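Local structure of maleate cis-trans isomerase (Pseudomonas putida, 4FQ5) at residues 53-58 with 261-266; 105-110 with 169-174; 163-168 with 180-185; 252-255 with 259-262. The protein probably catalyses the cis-trans isomerisation of maleate to fumarate, working as a homodimer of the maleate isomerase family. The protein carries 1 engineered substitution. All coordinates share one frame; numbering follows the deposited sequence.

Contact 1: residues 53-58 with 261-266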
loop_
_atom_site.group_PDB
_atom_site.type_symbol
_atom_site.label_atom_id
_atom_site.label_comp_id
_atom_site.label_asym_id
_atom_site.label_seq_id
_atom_site.Cartn_x
_atom_site.Cartn_y
_atom_site.Cartn_z
ATOM N N GLU A 53 6.504 1.193 -5.693
ATOM C CA GLU A 53 6.088 -0.187 -5.418
ATOM C C GLU A 53 4.727 -0.536 -6.038
ATOM O O GLU A 53 4.428 -1.707 -6.258
ATOM C CB GLU A 53 6.116 -0.480 -3.911
ATOM C CG GLU A 53 7.532 -0.490 -3.331
ATOM C CD GLU A 53 7.595 -0.749 -1.833
ATOM O OE1 GLU A 53 6.531 -0.927 -1.200
ATOM O OE2 GLU A 53 8.725 -0.777 -1.282
ATOM N N LEU A 54 3.919 0.481 -6.333
ATOM C CA LEU A 54 2.647 0.279 -7.042
ATOM C C LEU A 54 2.872 -0.073 -8.507
ATOM O O LEU A 54 1.994 -0.623 -9.177
ATOM C CB LEU A 54 1.784 1.538 -6.961
ATOM C CG LEU A 54 1.351 1.979 -5.563
ATOM C CD1 LEU A 54 0.553 3.264 -5.683
ATOM C CD2 LEU A 54 0.534 0.898 -4.863
ATOM N N VAL A 55 4.069 0.230 -8.987
ATOM C CA VAL A 55 4.339 0.272 -10.406
ATOM C C VAL A 55 5.429 -0.716 -10.845
ATOM O O VAL A 55 5.508 -1.081 -12.016
ATOM C CB VAL A 55 4.625 1.747 -10.787
ATOM C CG1 VAL A 55 5.766 1.901 -11.778
ATOM C CG2 VAL A 55 3.344 2.424 -11.257
ATOM N N ALA A 56 6.247 -1.161 -9.894
ATOM C CA ALA A 56 7.397 -2.022 -10.176
ATOM C C ALA A 56 7.587 -3.013 -9.020
ATOM O O ALA A 56 7.159 -2.724 -7.900
ATOM C CB ALA A 56 8.646 -1.172 -10.376
ATOM N N PRO A 57 8.229 -4.178 -9.276
ATOM C CA PRO A 57 8.239 -5.234 -8.253
ATOM C C PRO A 57 9.170 -5.032 -7.041
ATOM O O PRO A 57 8.930 -5.636 -5.999
ATOM C CB PRO A 57 8.643 -6.486 -9.040
ATOM C CG PRO A 57 9.469 -5.967 -10.167
ATOM C CD PRO A 57 8.933 -4.599 -10.506
ATOM N N GLU A 58 10.203 -4.199 -7.165
ATOM C CA GLU A 58 11.153 -3.987 -6.060
ATOM C C GLU A 58 10.503 -3.442 -4.796
ATOM O O GLU A 58 9.596 -2.610 -4.859
ATOM C CB GLU A 58 12.303 -3.068 -6.480
ATOM C CG GLU A 58 13.275 -3.698 -7.461
ATOM C CD GLU A 58 12.727 -3.771 -8.875
ATOM O OE1 GLU A 58 13.223 -4.615 -9.646
ATOM O OE2 GLU A 58 11.805 -2.997 -9.217
ATOM N N ARG A 261 10.570 5.342 -13.060
ATOM C CA ARG A 261 9.191 5.790 -13.131
ATOM C C ARG A 261 8.546 5.707 -11.752
ATOM O O ARG A 261 8.335 4.616 -11.206
ATOM C CB ARG A 261 8.410 4.966 -14.157
ATOM C CG ARG A 261 7.060 5.553 -14.500
ATOM C CD ARG A 261 6.388 4.778 -15.618
ATOM N NE ARG A 261 5.061 4.443 -15.150
ATOM C CZ ARG A 261 4.623 3.215 -14.909
ATOM N NH1 ARG A 261 5.374 2.152 -15.155
ATOM N NH2 ARG A 261 3.403 3.064 -14.445
ATOM N N VAL A 262 8.250 6.877 -11.193
ATOM C CA VAL A 262 7.633 6.982 -9.877
ATOM C C VAL A 262 6.411 7.897 -9.944
ATOM O O VAL A 262 6.543 9.090 -10.226
ATOM C CB VAL A 262 8.623 7.532 -8.821
ATOM C CG1 VAL A 262 7.923 7.717 -7.484
ATOM C CG2 VAL A 262 9.830 6.613 -8.672
ATOM N N PRO A 263 5.217 7.344 -9.678
ATOM C CA PRO A 263 3.992 8.145 -9.670
ATOM C C PRO A 263 4.091 9.330 -8.708
ATOM O O PRO A 263 4.451 9.151 -7.540
ATOM C CB PRO A 263 2.935 7.151 -9.178
ATOM C CG PRO A 263 3.455 5.821 -9.616
ATOM C CD PRO A 263 4.941 5.916 -9.419
ATOM N N GLY A 264 3.804 10.528 -9.210
ATOM C CA GLY A 264 3.769 11.735 -8.380
ATOM C C GLY A 264 5.120 12.402 -8.169
ATOM O O GLY A 264 5.237 13.321 -7.360
ATOM N N GLY A 265 6.134 11.949 -8.902
ATOM C CA GLY A 265 7.514 12.411 -8.705
ATOM C C GLY A 265 7.989 13.440 -9.723
ATOM O O GLY A 265 9.175 13.794 -9.753
ATOM N N GLY A 266 7.062 13.917 -10.554
ATOM C CA GLY A 266 7.361 14.936 -11.562
ATOM C C GLY A 266 8.095 14.394 -12.768
ATOM O O GLY A 266 8.324 13.187 -12.886
HETATM O O HOH W 1 3.919 -0.779 -14.230
#
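Val55 lays its two methyls against the Arg261 guanidinium and the Pro263 ring. One methyl, CG1, lies over a face of the guanidinium, displaced from the centre of the group and 3.4 Å from NH1 of Arg261. The other, CG2, sits 3.3 Å from NH2 of Arg261 and also makes the apolar contact with the proline, Val55 CG2 being 3.8 Å from Pro263 CG. With CG anti to the backbone N (chi1 -168°) and a bend at chi3 (128°), the arginine side chain crosses that of Val55 at about a right angle.

The segments belong to two loops, one leading from helix 41-52 to strand 59-67, the other following helix 244-255. They meet at the dimer surface: Arg261 packs on Thr231 of the second subunit, and Leu54 on Leu54 of the second subunit.

The polar link across the contact runs through a water. It donates to Val55 O at 2.7 Å and accepts a weak bond from Arg261 NH1 at 3.4 Å, lying at the edge of the guanidinium and in its plane. Within 261-266, a type II turn from Val262 to Gly265 is closed by Gly265 N bonding to Val262 O at 3.2 Å; Gly264 in this turn has positive phi (85°), which favours glycine.

Contact 2: residues 105-110 with 169-174. With MAE (maleic acid), chain C.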
loop_
_atom_site.group_PDB
_atom_site.type_symbol
_atom_site.label_atom_id
_atom_site.label_comp_id
_atom_site.label_asym_id
_atom_site.label_seq_id
_atom_site.Cartn_x
_atom_site.Cartn_y
_atom_site.Cartn_z
ATOM N N VAL A 105 23.074 21.770 0.774
ATOM C CA VAL A 105 23.835 22.979 1.074
ATOM C C VAL A 105 25.149 22.690 1.827
ATOM O O VAL A 105 26.125 23.426 1.690
ATOM C CB VAL A 105 22.965 24.052 1.774
ATOM C CG1 VAL A 105 22.717 23.714 3.242
ATOM C CG2 VAL A 105 23.589 25.429 1.617
ATOM N N ALA A 106 25.163 21.611 2.603
ATOM C CA ALA A 106 26.353 21.208 3.350
ATOM C C ALA A 106 27.478 20.843 2.387
ATOM O O ALA A 106 28.638 21.200 2.607
ATOM C CB ALA A 106 26.029 20.033 4.254
ATOM N N ILE A 107 27.127 20.140 1.318
ATOM C CA ILE A 107 28.087 19.802 0.279
ATOM C C ILE A 107 28.545 21.056 -0.477
ATOM O O ILE A 107 29.745 21.318 -0.580
ATOM C CB ILE A 107 27.520 18.746 -0.696
ATOM C CG1 ILE A 107 27.369 17.375 -0.010
ATOM C CG2 ILE A 107 28.366 18.658 -1.960
ATOM C CD1 ILE A 107 28.623 16.839 0.661
ATOM N N MET A 108 27.592 21.831 -0.984
ATOM C CA MET A 108 27.923 23.014 -1.777
ATOM C C MET A 108 28.687 24.078 -0.967
ATOM O O MET A 108 29.560 24.750 -1.508
ATOM C CB MET A 108 26.677 23.588 -2.476
ATOM C CG MET A 108 26.058 22.642 -3.508
ATOM S SD MET A 108 24.831 23.419 -4.586
ATOM C CE MET A 108 24.400 22.083 -5.690
ATOM N N SER A 109 28.373 24.198 0.324
ATOM C CA SER A 109 29.071 25.104 1.253
ATOM C C SER A 109 30.580 24.878 1.361
ATOM O O SER A 109 31.310 25.762 1.807
ATOM C CB SER A 109 28.501 24.949 2.665
ATOM O OG SER A 109 27.360 25.755 2.838
ATOM N N MET A 110 31.035 23.682 0.992
ATOM C CA MET A 110 32.433 23.308 1.178
ATOM C C MET A 110 33.323 23.715 0.011
ATOM O O MET A 110 34.519 23.468 0.030
ATOM C CB MET A 110 32.552 21.805 1.441
ATOM C CG MET A 110 31.924 21.342 2.748
ATOM S SD MET A 110 32.729 22.028 4.210
ATOM C CE MET A 110 34.354 21.291 4.070
ATOM N N VAL A 169 23.514 28.854 -5.693
ATOM C CA VAL A 169 23.347 29.375 -7.052
ATOM C C VAL A 169 24.695 29.449 -7.779
ATOM O O VAL A 169 24.802 29.025 -8.930
ATOM C CB VAL A 169 22.617 30.738 -7.040
ATOM C CG1 VAL A 169 22.745 31.446 -8.382
ATOM C CG2 VAL A 169 21.150 30.540 -6.680
ATOM N N ASP A 170 25.725 29.945 -7.091
ATOM C CA ASP A 170 27.074 30.004 -7.667
ATOM C C ASP A 170 27.659 28.614 -7.949
ATOM O O ASP A 170 28.358 28.428 -8.947
ATOM C CB ASP A 170 28.017 30.820 -6.780
ATOM C CG ASP A 170 27.728 32.316 -6.832
ATOM O OD1 ASP A 170 26.844 32.755 -7.614
ATOM O OD2 ASP A 170 28.392 33.068 -6.082
ATOM N N TYR A 171 27.355 27.646 -7.081
ATOM C CA TYR A 171 27.782 26.255 -7.287
ATOM C C TYR A 171 27.156 25.681 -8.562
ATOM O O TYR A 171 27.841 25.043 -9.378
ATOM C CB TYR A 171 27.412 25.396 -6.065
ATOM C CG TYR A 171 28.149 24.071 -5.962
ATOM C CD1 TYR A 171 29.211 23.913 -5.070
ATOM C CD2 TYR A 171 27.771 22.973 -6.739
ATOM C CE1 TYR A 171 29.882 22.704 -4.962
ATOM C CE2 TYR A 171 28.435 21.760 -6.645
ATOM C CZ TYR A 171 29.488 21.631 -5.755
ATOM O OH TYR A 171 30.146 20.432 -5.666
ATOM N N ILE A 172 25.858 25.919 -8.730
ATOM C CA ILE A 172 25.117 25.439 -9.896
ATOM C C ILE A 172 25.640 26.093 -11.181
ATOM O O ILE A 172 25.871 25.415 -12.189
ATOM C CB ILE A 172 23.596 25.677 -9.727
ATOM C CG1 ILE A 172 23.053 24.840 -8.555
ATOM C CG2 ILE A 172 22.853 25.326 -11.006
ATOM C CD1 ILE A 172 21.737 25.333 -7.995
ATOM N N ARG A 173 25.840 27.408 -11.127
ATOM C CA ARG A 173 26.422 28.149 -12.241
ATOM C C ARG A 173 27.809 27.615 -12.600
ATOM O O ARG A 173 28.122 27.445 -13.777
ATOM C CB ARG A 173 26.468 29.651 -11.926
ATOM C CG ARG A 173 25.101 30.318 -11.929
ATOM C CD ARG A 173 25.181 31.798 -11.574
ATOM N NE ARG A 173 23.901 32.469 -11.818
ATOM C CZ ARG A 173 23.451 33.521 -11.134
ATOM N NH1 ARG A 173 24.168 34.042 -10.149
ATOM N NH2 ARG A 173 22.272 34.049 -11.429
ATOM N N HIS A 174 28.619 27.323 -11.581
ATOM C CA HIS A 174 29.958 26.763 -11.783
ATOM C C HIS A 174 29.904 25.429 -12.475
ATOM O O HIS A 174 30.805 25.077 -13.250
ATOM C CB HIS A 174 30.700 26.636 -10.453
ATOM C CG HIS A 174 32.140 26.201 -10.598
ATOM N ND1 HIS A 174 32.541 24.933 -10.374
ATOM C CD2 HIS A 174 33.275 26.911 -10.982
ATOM C CE1 HIS A 174 33.869 24.839 -10.590
ATOM N NE2 HIS A 174 34.317 26.050 -10.960
HETATM C C1 MAE C . 18.410 20.089 5.257
HETATM O O1 MAE C . 17.914 19.519 6.242
HETATM O O2 MAE C . 17.740 20.647 4.375
HETATM C C2 MAE C . 19.876 20.124 5.156
HETATM C C3 MAE C . 20.547 20.412 4.055
HETATM C C4 MAE C . 19.936 20.720 2.743
HETATM O O3 MAE C . 20.057 21.859 2.302
HETATM O O4 MAE C . 19.356 19.853 2.080
#
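Met108 and Tyr171 form a Met-aromatic contact between helix 104-108 and helix 162-174, near the maleate pocket. Its closest element is a CH-pi approach: Met108 CG stands 3.6 Å from the centroid of the Tyr171 ring, 16° off the normal, hence over the face. The sulfur is less central, with SD of Met108 4.2 Å from the same centroid and 39° off the normal, an oblique position. Beyond it, CE of Met108 comes to 3.6 Å from CD2 of Tyr171 and 4.2 Å from CG1 of Ile172. The methionine runs extended beyond CG, which carries its end past the ring to the isoleucine.

In the next shell, Tyr171 OH is hydrogen-bonded to His115, which ties the far end of the ring to that histidine, and Ile143 of helix 138-149 packs on both Met108 and Tyr171. Replacing Tyr171 by an alanine would probably open a gap beside Met108, letting its thioether turn, and leave His115 without this hydroxyl partner.

One turn before Met108, Val105 borders the ligand, which Tyr160, Asn38 and Asn190 also bind. The Met108 packing therefore lies on the same short helix as part of the substrate pocket. Val105 N gives a weak hydrogen bond to maleate O3 at 3.4 Å, and CG1 of Val105 stands 3.4 Å from that same oxygen.

Contact 3: residues 163-168 with 180-185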
loop_
_atom_site.group_PDB
_atom_site.type_symbol
_atom_site.label_atom_id
_atom_site.label_comp_id
_atom_site.label_asym_id
_atom_site.label_seq_id
_atom_site.Cartn_x
_atom_site.Cartn_y
_atom_site.Cartn_z
ATOM N N PRO A 163 23.112 34.447 2.096
ATOM C CA PRO A 163 24.502 34.076 1.743
ATOM C C PRO A 163 24.646 32.620 1.291
ATOM O O PRO A 163 25.335 32.338 0.311
ATOM C CB PRO A 163 25.267 34.275 3.060
ATOM C CG PRO A 163 24.463 35.285 3.812
ATOM C CD PRO A 163 23.030 35.006 3.461
ATOM N N LEU A 164 24.004 31.714 2.023
ATOM C CA LEU A 164 23.989 30.286 1.691
ATOM C C LEU A 164 23.331 30.028 0.341
ATOM O O LEU A 164 23.847 29.245 -0.457
ATOM C CB LEU A 164 23.275 29.503 2.799
ATOM C CG LEU A 164 24.115 28.732 3.823
ATOM C CD1 LEU A 164 25.563 29.194 3.913
ATOM C CD2 LEU A 164 23.445 28.732 5.190
ATOM N N THR A 165 22.201 30.696 0.090
ATOM C CA THR A 165 21.504 30.601 -1.198
ATOM C C THR A 165 22.422 31.039 -2.347
ATOM O O THR A 165 22.445 30.416 -3.417
ATOM C CB THR A 165 20.203 31.436 -1.198
ATOM O OG1 THR A 165 19.336 30.974 -0.151
ATOM C CG2 THR A 165 19.475 31.329 -2.536
ATOM N N GLU A 166 23.184 32.105 -2.102
ATOM C CA GLU A 166 24.146 32.623 -3.072
ATOM C C GLU A 166 25.182 31.573 -3.434
ATOM O O GLU A 166 25.485 31.379 -4.605
ATOM C CB GLU A 166 24.861 33.839 -2.495
ATOM C CG GLU A 166 24.875 35.031 -3.421
ATOM C CD GLU A 166 23.658 35.904 -3.221
ATOM O OE1 GLU A 166 23.652 36.692 -2.248
ATOM O OE2 GLU A 166 22.718 35.806 -4.042
ATOM N N LEU A 167 25.727 30.908 -2.415
ATOM C CA LEU A 167 26.692 29.824 -2.612
ATOM C C LEU A 167 26.123 28.731 -3.506
ATOM O O LEU A 167 26.806 28.247 -4.406
ATOM C CB LEU A 167 27.118 29.219 -1.268
ATOM C CG LEU A 167 28.374 29.706 -0.532
ATOM C CD1 LEU A 167 28.464 31.226 -0.419
ATOM C CD2 LEU A 167 28.438 29.074 0.849
ATOM N N VAL A 168 24.873 28.349 -3.245
ATOM C CA VAL A 168 24.206 27.277 -3.989
ATOM C C VAL A 168 24.052 27.661 -5.454
ATOM O O VAL A 168 24.436 26.897 -6.348
ATOM C CB VAL A 168 22.842 26.912 -3.356
ATOM C CG1 VAL A 168 22.039 25.988 -4.265
ATOM C CG2 VAL A 168 23.056 26.257 -1.997
ATOM N N GLY A 180 18.361 31.529 -13.480
ATOM C CA GLY A 180 17.544 32.731 -13.608
ATOM C C GLY A 180 17.047 33.168 -12.246
ATOM O O GLY A 180 17.825 33.301 -11.301
ATOM N N ASP A 181 15.743 33.385 -12.139
ATOM C CA ASP A 181 15.128 33.761 -10.876
ATOM C C ASP A 181 15.416 32.743 -9.781
ATOM O O ASP A 181 15.422 31.537 -10.026
ATOM C CB ASP A 181 13.614 33.900 -11.042
ATOM C CG ASP A 181 13.192 35.305 -11.427
ATOM O OD1 ASP A 181 12.258 35.828 -10.784
ATOM O OD2 ASP A 181 13.790 35.887 -12.361
ATOM N N TYR A 182 15.672 33.242 -8.578
ATOM C CA TYR A 182 15.751 32.390 -7.408
ATOM C C TYR A 182 15.174 33.110 -6.205
ATOM O O TYR A 182 15.176 34.342 -6.155
ATOM C CB TYR A 182 17.183 31.884 -7.158
ATOM C CG TYR A 182 18.244 32.943 -6.923
ATOM C CD1 TYR A 182 18.500 33.431 -5.642
ATOM C CD2 TYR A 182 19.021 33.421 -7.978
ATOM C CE1 TYR A 182 19.485 34.384 -5.422
ATOM C CE2 TYR A 182 20.007 34.377 -7.771
ATOM C CZ TYR A 182 20.235 34.850 -6.493
ATOM O OH TYR A 182 21.212 35.794 -6.281
ATOM N N ARG A 183 14.653 32.336 -5.257
ATOM C CA ARG A 183 14.093 32.879 -4.019
ATOM C C ARG A 183 14.672 32.160 -2.817
ATOM O O ARG A 183 14.897 30.955 -2.859
ATOM C CB ARG A 183 12.564 32.742 -3.985
ATOM C CG ARG A 183 11.806 33.552 -5.024
ATOM C CD ARG A 183 11.612 35.013 -4.628
ATOM N NE ARG A 183 10.881 35.745 -5.667
ATOM C CZ ARG A 183 11.438 36.295 -6.747
ATOM N NH1 ARG A 183 12.750 36.208 -6.953
ATOM N NH2 ARG A 183 10.680 36.930 -7.629
ATOM N N ALA A 184 14.892 32.911 -1.743
ATOM C CA ALA A 184 15.402 32.374 -0.495
ATOM C C ALA A 184 14.441 32.745 0.622
ATOM O O ALA A 184 14.175 33.928 0.842
ATOM C CB ALA A 184 16.787 32.935 -0.213
ATOM N N LEU A 185 13.920 31.744 1.328
ATOM C CA LEU A 185 12.940 31.993 2.389
ATOM C C LEU A 185 13.565 32.511 3.682
ATOM O O LEU A 185 12.857 33.007 4.555
ATOM C CB LEU A 185 12.098 30.745 2.667
ATOM C CG LEU A 185 11.319 30.147 1.493
ATOM C CD1 LEU A 185 10.540 28.932 1.973
ATOM C CD2 LEU A 185 10.392 31.163 0.836
#
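Thr165, on helix 162-174, meets strand 178-184 with both branches of its side chain. Its OG1 lies 3.2 Å from CB of Ala184, while its CG2 reaches 3.9 Å from CD1 of Tyr182, approaching the ring obliquely. Two torsional positions explain the division: CG2 is anti to the backbone N, and OG1 lies beside that N (chi1 -59°). The hydroxyl is not left to the alanine methyl, since it is hydrogen-bonded to Thr158 and to the carbonyl of Met161.

These segments are the helix and second strand of a beta-alpha-beta unit whose first strand is 153-158. Their axes run 9.0 Å apart at closest, with 146° between the N-to-C directions, as expected when a crossover helix returns roughly antiparallel to its strands. Tyr182 and Ala184 project toward the helix and also pack on Val156 and Thr158 of the neighbouring parallel strand.

Glu166 follows, its CB starting away from the strand. The chain bends at chi2 and brings the carboxylate back, where Tyr182 OH donates to OE2 of Glu166 at 2.7 Å. The oxygen is met nearly along its C-O axis and lies at the edge of the ring, near its plane; carboxylate and ring planes are 71° apart. A phenylalanine in place of Tyr182 would probably leave the carboxylate of Glu166, which is partly exposed, without this donor and freer to turn.

Contact 4: residues 252-255 with 259-262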
loop_
_atom_site.group_PDB
_atom_site.type_symbol
_atom_site.label_atom_id
_atom_site.label_comp_id
_atom_site.label_asym_id
_atom_site.label_seq_id
_atom_site.Cartn_x
_atom_site.Cartn_y
_atom_site.Cartn_z
ATOM N N MET A 252 19.596 7.512 -6.954
ATOM C CA MET A 252 19.673 6.213 -6.284
ATOM C C MET A 252 19.168 5.085 -7.188
ATOM O O MET A 252 19.833 4.056 -7.341
ATOM C CB MET A 252 18.875 6.227 -4.980
ATOM C CG MET A 252 19.546 6.929 -3.816
ATOM S SD MET A 252 18.407 7.053 -2.422
ATOM C CE MET A 252 19.555 7.459 -1.121
ATOM N N LEU A 253 17.991 5.287 -7.780
ATOM C CA LEU A 253 17.420 4.316 -8.716
ATOM C C LEU A 253 18.359 4.047 -9.901
ATOM O O LEU A 253 18.614 2.888 -10.247
ATOM C CB LEU A 253 16.056 4.797 -9.215
ATOM C CG LEU A 253 14.714 4.275 -8.671
ATOM C CD1 LEU A 253 14.777 3.397 -7.425
ATOM C CD2 LEU A 253 13.744 5.439 -8.497
ATOM N N THR A 254 18.886 5.112 -10.505
ATOM C CA THR A 254 19.786 4.957 -11.651
ATOM C C THR A 254 21.079 4.228 -11.256
ATOM O O THR A 254 21.603 3.420 -12.029
ATOM C CB THR A 254 20.129 6.299 -12.332
ATOM O OG1 THR A 254 20.780 7.161 -11.396
ATOM C CG2 THR A 254 18.880 6.982 -12.850
ATOM N N ALA A 255 21.572 4.497 -10.045
ATOM C CA ALA A 255 22.800 3.859 -9.566
ATOM C C ALA A 255 22.592 2.362 -9.353
ATOM O O ALA A 255 23.546 1.592 -9.377
ATOM C CB ALA A 255 23.285 4.523 -8.283
ATOM N N PRO A 259 14.597 1.124 -13.403
ATOM C CA PRO A 259 13.704 2.106 -14.028
ATOM C C PRO A 259 13.311 3.210 -13.043
ATOM O O PRO A 259 13.177 2.951 -11.852
ATOM C CB PRO A 259 12.474 1.275 -14.396
ATOM C CG PRO A 259 13.018 -0.091 -14.628
ATOM C CD PRO A 259 14.137 -0.260 -13.635
ATOM N N THR A 260 13.129 4.422 -13.550
ATOM C CA THR A 260 12.959 5.605 -12.710
ATOM C C THR A 260 11.555 6.199 -12.812
ATOM O O THR A 260 11.368 7.407 -12.673
ATOM C CB THR A 260 13.996 6.684 -13.074
ATOM O OG1 THR A 260 13.860 7.036 -14.459
ATOM C CG2 THR A 260 15.408 6.175 -12.825
ATOM N N ARG A 261 10.570 5.342 -13.060
ATOM C CA ARG A 261 9.191 5.790 -13.131
ATOM C C ARG A 261 8.546 5.707 -11.752
ATOM O O ARG A 261 8.335 4.616 -11.206
ATOM C CB ARG A 261 8.410 4.966 -14.157
ATOM C CG ARG A 261 7.060 5.553 -14.500
ATOM C CD ARG A 261 6.388 4.778 -15.618
ATOM N NE ARG A 261 5.061 4.443 -15.150
ATOM C CZ ARG A 261 4.623 3.215 -14.909
ATOM N NH1 ARG A 261 5.374 2.152 -15.155
ATOM N NH2 ARG A 261 3.403 3.064 -14.445
ATOM N N VAL A 262 8.250 6.877 -11.193
ATOM C CA VAL A 262 7.633 6.982 -9.877
ATOM C C VAL A 262 6.411 7.897 -9.944
ATOM O O VAL A 262 6.543 9.090 -10.226
ATOM C CB VAL A 262 8.623 7.532 -8.821
ATOM C CG1 VAL A 262 7.923 7.717 -7.484
ATOM C CG2 VAL A 262 9.830 6.613 -8.672
#
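The end of helix 244-255 and the loop that follows it fold back on each other here, a local return in which only three residues separate the two segments. Leu253 supplies the largest share of the helix side. Its CB is 3.9 Å from CG2 of Thr260, and its CD2 is 4.1 Å from CG2 of Val262, the two side chains meeting at a slant. Between these apolar contacts, CG of Leu253 lies 3.8 Å from the carbonyl O of Pro259. That oxygen has a polar partner of its own, a hydrogen bond from Arg52 of helix 41-52, and Leu253 also packs on Arg52 and Leu49 of that helix.

The next residue completes the face by a methyl-to-methyl approach: CG2 of Thr254 comes to 3.6 Å from CG2 of Thr260. Both threonines have chi1 near +60° (60° and 58°), which sets OG1 between the backbone N and the carbonyl carbon and CG2 anti to the carbonyl carbon. The hydroxyls take separate partners: Thr254 OG1 bonds to the carbonyl of Ala251, within its own helix, and Thr260 OG1 bonds to the carbonyl of Tyr273, near the end of the modelled chain.

No hydrogen bond joins the two segments. Cohesion between them therefore rests on van der Waals packing of leucine carbons and threonine and valine methyls, while Thr254 OG1 turns back into its own helix and Thr260 OG1 and Pro259 O reach Tyr273 and Arg52.

Two pairs of contacts lie on opposite sides of the chain's centre. Contacts 2 and 3 have centres 10 Å apart and share helix 162-174; Val168 packs on Val105 and Met108, and Val169 on Tyr182, so the pocket helix 104-108 packs, through helix 162-174, against the sheet containing strand 178-184. Contacts 1 and 4, with centres 9 Å apart, share Arg261 and Val262 in the loop after helix 244-255. Along the chain, contact 1 encloses contacts 2 and 3, whose segments alternate, and contact 4 follows both. Contacts 1 and 2 have centres 30 Å apart, separating the dimer-facing loops from the packing beside the maleate pocket.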